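Local coordinates for lipase (Acinetobacter baumannii, PDB 4OPM), which probably hydrolyses ester bonds of lipids such as triacylglycerols, as a putative lipase of the alpha/beta hydrolase fold, at residues L13-S24 against R57-T68. Residues are numbered along the deposited sequence; the frame is centred on the assembly and turned at random.
Sequences LQQERNWAGLQS and RDNWNRVAHYLT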
ATOM      1  N   LEU A  13      12.612 -10.587   9.369  1.00 15.57           N
ATOM      2  CA  LEU A  13      11.963  -9.314   9.045  1.00 16.28           C
ATOM      3  C   LEU A  13      12.815  -8.145   9.534  1.00 17.36           C
ATOM      4  O   LEU A  13      13.003  -7.186   8.789  1.00 15.14           O
ATOM      5  CB  LEU A  13      10.548  -9.239   9.629  1.00 17.24           C
ATOM      6  CG  LEU A  13       9.520 -10.173   8.991  1.00 22.14           C
ATOM      7  CD1 LEU A  13       8.198 -10.106   9.738  1.00 22.57           C
ATOM      8  CD2 LEU A  13       9.284  -9.820   7.521  1.00 24.58           C
ATOM      9  N   GLN A  14      13.376  -8.254  10.745  1.00 15.45           N
ATOM     10  CA  GLN A  14      14.241  -7.196  11.296  1.00 15.65           C
ATOM     11  C   GLN A  14      15.447  -6.950  10.383  1.00 18.14           C
ATOM     12  O   GLN A  14      15.794  -5.797  10.095  1.00 18.04           O
ATOM     13  CB  GLN A  14      14.713  -7.557  12.717  1.00 16.47           C
ATOM     14  CG  GLN A  14      13.571  -7.484  13.727  1.00 21.71           C
ATOM     15  CD  GLN A  14      13.829  -8.298  14.975  1.00 41.07           C
ATOM     16  OE1 GLN A  14      14.979  -8.611  15.325  1.00 30.64           O
ATOM     17  NE2 GLN A  14      12.749  -8.652  15.675  1.00 36.61           N
ATOM     18  N   GLN A  15      16.077  -8.042   9.929  1.00 15.20           N
ATOM     19  CA  GLN A  15      17.253  -7.971   9.061  0.60 14.96           C
ATOM     20  C   GLN A  15      16.903  -7.344   7.709  1.00 18.65           C
ATOM     21  O   GLN A  15      17.688  -6.536   7.178  1.00 18.20           O
ATOM     22  CB  GLN A  15      17.855  -9.367   8.875  0.60 15.72           C
ATOM     23  CG  GLN A  15      18.513  -9.901  10.138  0.60 16.74           C
ATOM     24  CD  GLN A  15      19.267 -11.157   9.829  0.60 27.03           C
ATOM     25  OE1 GLN A  15      20.284 -11.133   9.139  0.60 22.77           O
ATOM     26  NE2 GLN A  15      18.754 -12.286  10.274  0.60 18.92           N
ATOM     27  N   GLU A  16      15.716  -7.687   7.153  1.00 15.27           N
ATOM     28  CA  GLU A  16      15.292  -7.126   5.865  1.00 14.25           C
ATOM     29  C   GLU A  16      15.073  -5.612   6.003  1.00 17.18           C
ATOM     30  O   GLU A  16      15.479  -4.864   5.119  1.00 15.65           O
ATOM     31  CB  GLU A  16      14.039  -7.803   5.299  1.00 15.22           C
ATOM     32  CG  GLU A  16      13.846  -7.429   3.832  1.00 17.14           C
ATOM     33  CD  GLU A  16      12.529  -7.817   3.189  1.00 28.94           C
ATOM     34  OE1 GLU A  16      11.471  -7.631   3.831  1.00 21.62           O
ATOM     35  OE2 GLU A  16      12.555  -8.238   2.008  1.00 23.39           O
ATOM     36  N   ARG A  17      14.447  -5.164   7.125  1.00 13.75           N
ATOM     37  CA  ARG A  17      14.238  -3.731   7.375  1.00 13.63           C
ATOM     38  C   ARG A  17      15.598  -3.011   7.458  1.00 17.04           C
ATOM     39  O   ARG A  17      15.774  -1.935   6.875  1.00 15.19           O
ATOM     40  CB  ARG A  17      13.435  -3.498   8.659  1.00 14.07           C
ATOM     41  CG  ARG A  17      11.998  -3.988   8.574  1.00 15.00           C
ATOM     42  CD  ARG A  17      11.414  -4.125   9.979  1.00 17.31           C
ATOM     43  NE  ARG A  17      10.176  -4.911   9.946  1.00 19.05           N
ATOM     44  CZ  ARG A  17       9.681  -5.580  10.979  1.00 27.36           C
ATOM     45  NH1 ARG A  17      10.317  -5.578  12.146  1.00 18.67           N
ATOM     46  NH2 ARG A  17       8.557  -6.269  10.852  1.00 19.98           N
ATOM     47  N   ASN A  18      16.569  -3.634   8.156  1.00 15.34           N
ATOM     48  CA  ASN A  18      17.914  -3.066   8.278  1.00 15.79           C
ATOM     49  C   ASN A  18      18.571  -2.916   6.883  1.00 18.95           C
ATOM     50  O   ASN A  18      19.150  -1.872   6.588  1.00 18.09           O
ATOM     51  CB  ASN A  18      18.783  -3.921   9.193  1.00 17.98           C
ATOM     52  CG  ASN A  18      20.065  -3.215   9.548  1.00 42.13           C
ATOM     53  OD1 ASN A  18      21.123  -3.467   8.962  1.00 42.10           O
ATOM     54  ND2 ASN A  18      19.972  -2.237  10.430  1.00 32.57           N
ATOM     55  N   TRP A  19      18.431  -3.936   6.022  1.00 16.06           N
ATOM     56  CA  TRP A  19      18.951  -3.939   4.651  1.00 16.01           C
ATOM     57  C   TRP A  19      18.308  -2.799   3.822  1.00 18.64           C
ATOM     58  O   TRP A  19      18.960  -2.217   2.955  1.00 18.70           O
ATOM     59  CB  TRP A  19      18.705  -5.317   3.997  1.00 14.74           C
ATOM     60  CG  TRP A  19      18.891  -5.333   2.511  1.00 15.26           C
ATOM     61  CD1 TRP A  19      20.070  -5.452   1.826  1.00 18.10           C
ATOM     62  CD2 TRP A  19      17.860  -5.175   1.521  1.00 14.58           C
ATOM     63  NE1 TRP A  19      19.836  -5.366   0.469  1.00 17.23           N
ATOM     64  CE2 TRP A  19      18.488  -5.223   0.254  1.00 18.54           C
ATOM     65  CE3 TRP A  19      16.458  -5.030   1.584  1.00 15.87           C
ATOM     66  CZ2 TRP A  19      17.763  -5.126  -0.941  1.00 17.47           C
ATOM     67  CZ3 TRP A  19      15.736  -4.922   0.401  1.00 17.50           C
ATOM     68  CH2 TRP A  19      16.382  -4.995  -0.844  1.00 17.77           C
ATOM     69  N   ALA A  20      17.024  -2.504   4.089  1.00 15.81           N
ATOM     70  CA  ALA A  20      16.282  -1.444   3.417  1.00 15.30           C
ATOM     71  C   ALA A  20      16.635  -0.039   3.971  1.00 18.58           C
ATOM     72  O   ALA A  20      16.148   0.963   3.433  1.00 17.94           O
ATOM     73  CB  ALA A  20      14.795  -1.700   3.547  1.00 15.87           C
ATOM     74  N   GLY A  21      17.464   0.010   5.025  1.00 15.23           N
ATOM     75  CA  GLY A  21      17.855   1.247   5.696  1.00 15.80           C
ATOM     76  C   GLY A  21      16.741   1.788   6.580  1.00 20.08           C
ATOM     77  O   GLY A  21      16.613   3.002   6.758  1.00 19.83           O
ATOM     78  N   LEU A  22      15.920   0.872   7.138  1.00 16.27           N
ATOM     79  CA  LEU A  22      14.789   1.209   7.989  1.00 15.68           C
ATOM     80  C   LEU A  22      14.973   0.736   9.410  1.00 19.88           C
ATOM     81  O   LEU A  22      15.610  -0.299   9.652  1.00 19.50           O
ATOM     82  CB  LEU A  22      13.509   0.553   7.437  1.00 14.30           C
ATOM     83  CG  LEU A  22      13.085   0.910   5.996  1.00 16.89           C
ATOM     84  CD1 LEU A  22      12.049  -0.090   5.476  1.00 16.27           C
ATOM     85  CD2 LEU A  22      12.523   2.349   5.911  1.00 17.93           C
ATOM     86  N   GLN A  23      14.352   1.459  10.344  1.00 17.78           N
ATOM     87  CA  GLN A  23      14.269   1.055  11.740  1.00 18.76           C
ATOM     88  C   GLN A  23      12.792   1.057  12.151  1.00 20.66           C
ATOM     89  O   GLN A  23      11.989   1.781  11.556  1.00 20.17           O
ATOM     90  CB  GLN A  23      15.149   1.908  12.663  1.00 22.11           C
ATOM     91  CG  GLN A  23      14.702   3.340  12.881  1.00 31.34           C
ATOM     92  CD  GLN A  23      15.662   4.028  13.832  1.00 46.98           C
ATOM     93  OE1 GLN A  23      15.780   3.670  15.003  1.00 42.95           O
ATOM     94  NE2 GLN A  23      16.401   5.000  13.340  1.00 36.11           N
ATOM     95  N   SER A  24      12.434   0.207  13.121  1.00 16.49           N
ATOM     96  CA  SER A  24      11.063   0.081  13.603  1.00 16.20           C
ATOM     97  C   SER A  24      10.833   1.052  14.731  1.00 20.77           C
ATOM     98  O   SER A  24      11.668   1.184  15.633  1.00 20.89           O
ATOM     99  CB  SER A  24      10.755  -1.347  14.038  1.00 18.27           C
ATOM    100  OG  SER A  24      10.827  -2.223  12.922  1.00 19.35           O
ATOM    101  N   ARG A  57       3.756  -2.874   6.541  1.00 15.86           N
ATOM    102  CA  ARG A  57       4.856  -1.985   6.177  1.00 15.74           C
ATOM    103  C   ARG A  57       5.985  -2.723   5.436  1.00 17.63           C
ATOM    104  O   ARG A  57       6.616  -2.133   4.554  1.00 17.34           O
ATOM    105  CB  ARG A  57       5.426  -1.278   7.414  1.00 16.43           C
ATOM    106  CG  ARG A  57       6.024  -2.181   8.497  1.00 15.80           C
ATOM    107  CD  ARG A  57       6.153  -1.437   9.800  1.00 17.49           C
ATOM    108  NE  ARG A  57       6.414  -2.334  10.925  1.00 21.22           N
ATOM    109  CZ  ARG A  57       7.591  -2.453  11.537  1.00 26.37           C
ATOM    110  NH1 ARG A  57       8.632  -1.735  11.136  1.00 16.84           N
ATOM    111  NH2 ARG A  57       7.729  -3.275  12.567  1.00 21.48           N
ATOM    112  N   ASP A  58       6.219  -4.017   5.759  1.00 15.17           N
ATOM    113  CA  ASP A  58       7.302  -4.793   5.130  1.00 14.91           C
ATOM    114  C   ASP A  58       7.075  -5.048   3.631  1.00 17.48           C
ATOM    115  O   ASP A  58       8.047  -5.314   2.916  1.00 16.49           O
ATOM    116  CB  ASP A  58       7.522  -6.109   5.880  1.00 17.30           C
ATOM    117  CG  ASP A  58       8.040  -5.868   7.288  1.00 19.36           C
ATOM    118  OD1 ASP A  58       8.991  -5.054   7.448  1.00 18.28           O
ATOM    119  OD2 ASP A  58       7.457  -6.425   8.230  1.00 23.50           O
ATOM    120  N   ASN A  59       5.829  -4.851   3.128  1.00 15.19           N
ATOM    121  CA  ASN A  59       5.563  -4.986   1.686  1.00 14.61           C
ATOM    122  C   ASN A  59       6.398  -3.981   0.861  1.00 18.66           C
ATOM    123  O   ASN A  59       6.644  -4.220  -0.313  1.00 18.25           O
ATOM    124  CB  ASN A  59       4.084  -4.725   1.388  1.00 15.35           C
ATOM    125  CG  ASN A  59       3.096  -5.747   1.909  1.00 24.84           C
ATOM    126  OD1 ASN A  59       1.890  -5.500   1.890  1.00 21.41           O
ATOM    127  ND2 ASN A  59       3.560  -6.924   2.317  1.00 20.92           N
ATOM    128  N   TRP A  60       6.775  -2.839   1.480  1.00 15.69           N
ATOM    129  CA  TRP A  60       7.511  -1.768   0.831  1.00 15.78           C
ATOM    130  C   TRP A  60       9.043  -1.882   0.990  1.00 17.48           C
ATOM    131  O   TRP A  60       9.742  -1.016   0.471  1.00 16.77           O
ATOM    132  CB  TRP A  60       7.057  -0.419   1.401  1.00 15.89           C
ATOM    133  CG  TRP A  60       5.727   0.028   0.885  1.00 17.27           C
ATOM    134  CD1 TRP A  60       4.528  -0.024   1.543  1.00 20.61           C
ATOM    135  CD2 TRP A  60       5.457   0.589  -0.404  1.00 16.84           C
ATOM    136  NE1 TRP A  60       3.528   0.473   0.738  1.00 20.43           N
ATOM    137  CE2 TRP A  60       4.073   0.879  -0.454  1.00 21.24           C
ATOM    138  CE3 TRP A  60       6.258   0.911  -1.515  1.00 17.84           C
ATOM    139  CZ2 TRP A  60       3.472   1.455  -1.581  1.00 20.86           C
ATOM    140  CZ3 TRP A  60       5.664   1.497  -2.625  1.00 19.92           C
ATOM    141  CH2 TRP A  60       4.287   1.785  -2.641  1.00 20.28           C
ATOM    142  N   ASN A  61       9.558  -2.900   1.698  1.00 13.65           N
ATOM    143  CA  ASN A  61      10.996  -3.001   1.996  1.00 12.59           C
ATOM    144  C   ASN A  61      11.885  -2.988   0.763  1.00 17.27           C
ATOM    145  O   ASN A  61      12.870  -2.244   0.756  1.00 15.88           O
ATOM    146  CB  ASN A  61      11.328  -4.222   2.852  1.00 14.87           C
ATOM    147  CG  ASN A  61      10.861  -4.056   4.291  1.00 20.87           C
ATOM    148  OD1 ASN A  61      10.486  -2.953   4.722  1.00 18.88           O
ATOM    149  ND2 ASN A  61      10.843  -5.144   5.051  1.00 15.57           N
ATOM    150  N   ARG A  62      11.530  -3.766  -0.273  1.00 15.51           N
ATOM    151  CA  ARG A  62      12.327  -3.884  -1.518  1.00 15.73           C
ATOM    152  C   ARG A  62      12.410  -2.554  -2.268  1.00 18.56           C
ATOM    153  O   ARG A  62      13.461  -2.221  -2.810  1.00 17.73           O
ATOM    154  CB  ARG A  62      11.745  -4.975  -2.433  1.00 16.08           C
ATOM    155  CG  ARG A  62      11.801  -6.341  -1.804  1.00 21.84           C
ATOM    156  CD  ARG A  62      11.308  -7.422  -2.728  1.00 21.92           C
ATOM    157  NE  ARG A  62      11.206  -8.651  -1.958  1.00 25.52           N
ATOM    158  CZ  ARG A  62      11.753  -9.813  -2.285  1.00 34.22           C
ATOM    159  NH1 ARG A  62      12.398  -9.952  -3.437  1.00 25.08           N
ATOM    160  NH2 ARG A  62      11.638 -10.854  -1.474  1.00 30.26           N
ATOM    161  N   VAL A  63      11.308  -1.795  -2.285  1.00 14.31           N
ATOM    162  CA  VAL A  63      11.269  -0.481  -2.923  1.00 13.48           C
ATOM    163  C   VAL A  63      11.969   0.536  -1.999  1.00 15.74           C
ATOM    164  O   VAL A  63      12.800   1.330  -2.466  1.00 14.26           O
ATOM    165  CB  VAL A  63       9.805  -0.063  -3.250  1.00 17.37           C
ATOM    166  CG1 VAL A  63       9.698   1.434  -3.543  1.00 18.00           C
ATOM    167  CG2 VAL A  63       9.246  -0.883  -4.416  1.00 17.77           C
ATOM    168  N   ALA A  64      11.613   0.534  -0.687  1.00 14.89           N
ATOM    169  CA  ALA A  64      12.178   1.492   0.278  1.00 15.53           C
ATOM    170  C   ALA A  64      13.712   1.437   0.296  1.00 16.63           C
ATOM    171  O   ALA A  64      14.356   2.468   0.449  1.00 15.79           O
ATOM    172  CB  ALA A  64      11.635   1.235   1.676  1.00 16.25           C
ATOM    173  N   HIS A  65      14.291   0.241   0.097  1.00 14.69           N
ATOM    174  CA  HIS A  65      15.753   0.054   0.046  1.00 13.92           C
ATOM    175  C   HIS A  65      16.430   1.096  -0.885  1.00 17.09           C
ATOM    176  O   HIS A  65      17.533   1.543  -0.593  1.00 17.41           O
ATOM    177  CB  HIS A  65      16.062  -1.368  -0.445  1.00 14.05           C
ATOM    178  CG  HIS A  65      17.507  -1.619  -0.751  1.00 16.94           C
ATOM    179  ND1 HIS A  65      18.421  -1.866   0.249  1.00 18.20           N
ATOM    180  CD2 HIS A  65      18.135  -1.689  -1.952  1.00 18.09           C
ATOM    181  CE1 HIS A  65      19.577  -2.077  -0.361  1.00 17.99           C
ATOM    182  NE2 HIS A  65      19.457  -1.962  -1.687  1.00 17.69           N
ATOM    183  N   TYR A  66      15.761   1.475  -2.000  1.00 14.95           N
ATOM    184  CA  TYR A  66      16.324   2.408  -2.978  1.00 15.11           C
ATOM    185  C   TYR A  66      15.990   3.872  -2.694  1.00 20.15           C
ATOM    186  O   TYR A  66      16.460   4.750  -3.424  1.00 19.73           O
ATOM    187  CB  TYR A  66      15.812   2.047  -4.390  1.00 15.51           C
ATOM    188  CG  TYR A  66      16.293   0.689  -4.841  1.00 16.07           C
ATOM    189  CD1 TYR A  66      17.555   0.530  -5.410  1.00 18.00           C
ATOM    190  CD2 TYR A  66      15.512  -0.448  -4.651  1.00 15.83           C
ATOM    191  CE1 TYR A  66      18.033  -0.727  -5.768  1.00 17.92           C
ATOM    192  CE2 TYR A  66      15.979  -1.714  -5.000  1.00 16.09           C
ATOM    193  CZ  TYR A  66      17.241  -1.846  -5.565  1.00 21.25           C
ATOM    194  OH  TYR A  66      17.734  -3.073  -5.923  1.00 18.15           O
ATOM    195  N   LEU A  67      15.181   4.130  -1.661  1.00 16.99           N
ATOM    196  CA  LEU A  67      14.696   5.485  -1.379  1.00 16.99           C
ATOM    197  C   LEU A  67      15.255   6.082  -0.093  1.00 20.35           C
ATOM    198  O   LEU A  67      15.246   7.304   0.057  1.00 20.21           O
ATOM    199  CB  LEU A  67      13.154   5.457  -1.295  1.00 16.86           C
ATOM    200  CG  LEU A  67      12.411   5.037  -2.582  1.00 20.17           C
ATOM    201  CD1 LEU A  67      10.964   4.769  -2.303  1.00 19.85           C
ATOM    202  CD2 LEU A  67      12.594   6.065  -3.706  1.00 21.10           C
ATOM    203  N   THR A  68      15.729   5.243   0.834  1.00 18.95           N
ATOM    204  CA  THR A  68      16.210   5.702   2.138  1.00 19.12           C
ATOM    205  C   THR A  68      17.567   6.452   2.052  1.00 24.78           C
ATOM    206  O   THR A  68      17.957   7.061   3.039  1.00 25.68           O
ATOM    207  CB  THR A  68      16.265   4.548   3.130  1.00 21.17           C
ATOM    208  OG1 THR A  68      17.024   3.480   2.568  1.00 20.17           O
ATOM    209  CG2 THR A  68      14.888   4.062   3.542  1.00 16.14           C
TER
HETATM  210  O   HOH W   1       9.055  -7.885   2.734  1.00 29.61           O
HETATM  211  O   HOH W   2      10.500  -9.208   0.657  1.00 35.24           O
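R17 grips D58 side-on: NE bonds OD1 and NH2 bonds OD2, each at 2.8 Å, through the syn lone pairs, with guanidinium and carboxylate nearly coplanar. R57 lies flat on the R17 guanidinium, centres 3.8 Å apart; D58, together with E83 and D77, which pair with R57, probably offsets the two like charges. Both terminal nitrogens of R57 also converge on S24 OG, and its NH1 bonds S37 OG. N61 ND2 links D58 OD1 to E16 OE1, which it meets almost straight (171°) from above the carboxylate plane. Beneath this, packing is close: A20 CB sits 3.4 Å from N61 O, and L22 CD1 meets A64 CB at 4.0 Å. At the exposed rim W19 stacks tightly, offset, on H65, planes 6° apart, and H65 ND1 donates to W19 O (2.8 Å), fixing the imidazole's rotation. The E16-R62 side is looser: no N-H of R62 aims at the carboxylate, and water spans E16 OE2 and R62 NE, while another links OE1 to D58 O. G21, first off the helical path, closes the last turn in a Schellman motif leading into edge strand 22-29, so the contact fastens an N-terminal helix beside the mixed sheet of an alpha/beta hydrolase fold.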